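Local coordinates for protein pectate lyase (Paenibacillus sp. 0602, PDB 5GT5) that cleaves polygalacturonate by elimination and probably also partly methylated pectins, in a probably endo mode, likely with calcium as cofactor, at residues S256-A259 / N260-I263. The protein carries 1 engineered substitution. Residues are numbered along the deposited sequence; the frame is centred on the assembly and turned at random.
Sequences SANA and NLSI
Asn260 N donates to Ala257 O at 3.0 Å and Leu261 N to Asn258 O at 3.1 Å, two of the i to i+3 bonds of a short 3-10 turn that runs straight into the strand starting at Ser262, one of the parallel strands of the pectate lyase beta-helix. One water spans the junction, donating to Ala259 O at 2.9 Å and to Leu261 O at 2.7 Å. Asn258 and Leu261, three residues apart, send their side chains the same way and lie alongside each other, Leu261 CD1 resting 3.8 Å from Asn258 OD1 and 3.9 Å from Asn258 CB. Asn258 ND2 in turn hydrogen-bonds to Thr252 O. With CG anti to its own carbonyl carbon (chi1 -57°), Asn260 lays its amide beside the turn, OD1 3.8 Å from Ala257 CA, and the amide reaches the second subunit, where OD1 accepts from Asn357 ND2. Replacing Asn260 by alanine removes the amide and is likely to deprive Asn357 ND2 of that subunit of this acceptor and open a gap beside Ala257 at the interface. Beyond the turn, Ser262 OG is hydrogen-bonded to Gly185 N of the adjoining strand.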
loop_
_atom_site.group_PDB
_atom_site.type_symbol
_atom_site.label_atom_id
_atom_site.label_comp_id
_atom_site.label_asym_id
_atom_site.label_seq_id
_atom_site.Cartn_x
_atom_site.Cartn_y
_atom_site.Cartn_z
ATOM N N SER A 256 5.624 -13.800 10.965
ATOM C CA SER A 256 4.363 -13.732 10.237
ATOM C C SER A 256 4.316 -12.624 9.187
ATOM O O SER A 256 3.633 -12.764 8.150
ATOM C CB SER A 256 3.186 -13.633 11.237
ATOM O OG SER A 256 3.194 -12.375 11.901
ATOM N N ALA A 257 5.037 -11.531 9.417
ATOM C CA ALA A 257 5.099 -10.465 8.413
ATOM C C ALA A 257 5.741 -10.898 7.086
ATOM O O ALA A 257 5.571 -10.243 6.075
ATOM C CB ALA A 257 5.807 -9.241 8.978
ATOM N N ASN A 258 6.488 -12.003 7.093
ATOM C CA ASN A 258 7.108 -12.462 5.853
ATOM C C ASN A 258 6.046 -12.836 4.831
ATOM O O ASN A 258 6.298 -12.774 3.612
ATOM C CB ASN A 258 8.013 -13.662 6.106
ATOM C CG ASN A 258 9.246 -13.322 6.935
ATOM O OD1 ASN A 258 9.667 -12.177 6.990
ATOM N ND2 ASN A 258 9.881 -14.346 7.510
ATOM N N ALA A 259 4.853 -13.212 5.308
ATOM C CA ALA A 259 3.803 -13.604 4.366
ATOM C C ALA A 259 3.387 -12.435 3.499
ATOM O O ALA A 259 2.852 -12.634 2.391
ATOM C CB ALA A 259 2.590 -14.137 5.123
ATOM N N ASN A 260 3.680 -11.219 3.956
ATOM C CA ASN A 260 3.289 -10.023 3.215
ATOM C C ASN A 260 4.297 -9.531 2.194
ATOM O O ASN A 260 4.008 -8.590 1.429
ATOM C CB ASN A 260 2.972 -8.892 4.188
ATOM C CG ASN A 260 1.891 -9.278 5.169
ATOM O OD1 ASN A 260 2.114 -9.269 6.372
ATOM N ND2 ASN A 260 0.736 -9.685 4.654
ATOM N N LEU A 261 5.488 -10.124 2.209
ATOM C CA LEU A 261 6.516 -9.709 1.262
ATOM C C LEU A 261 6.100 -9.995 -0.156
ATOM O O LEU A 261 5.641 -11.110 -0.447
ATOM C CB LEU A 261 7.840 -10.402 1.567
ATOM C CG LEU A 261 8.446 -10.140 2.942
ATOM C CD1 LEU A 261 9.397 -11.278 3.331
ATOM C CD2 LEU A 261 9.156 -8.774 3.009
ATOM N N SER A 262 6.249 -9.012 -1.033
ATOM C CA SER A 262 6.063 -9.253 -2.455
ATOM C C SER A 262 7.112 -8.484 -3.239
ATOM O O SER A 262 7.466 -7.317 -2.917
ATOM C CB SER A 262 4.640 -8.933 -2.932
ATOM O OG SER A 262 4.322 -7.539 -2.815
ATOM N N ILE A 263 7.656 -9.172 -4.242
ATOM C CA ILE A 263 8.692 -8.590 -5.081
ATOM C C ILE A 263 8.668 -9.157 -6.503
ATOM O O ILE A 263 8.458 -10.356 -6.703
ATOM C CB ILE A 263 10.083 -8.769 -4.421
ATOM C CG1 ILE A 263 11.134 -7.985 -5.188
ATOM C CG2 ILE A 263 10.524 -10.239 -4.315
ATOM C CD1 ILE A 263 12.442 -7.797 -4.390
HETATM O O HOH W 1 2.937 -11.565 -0.350
#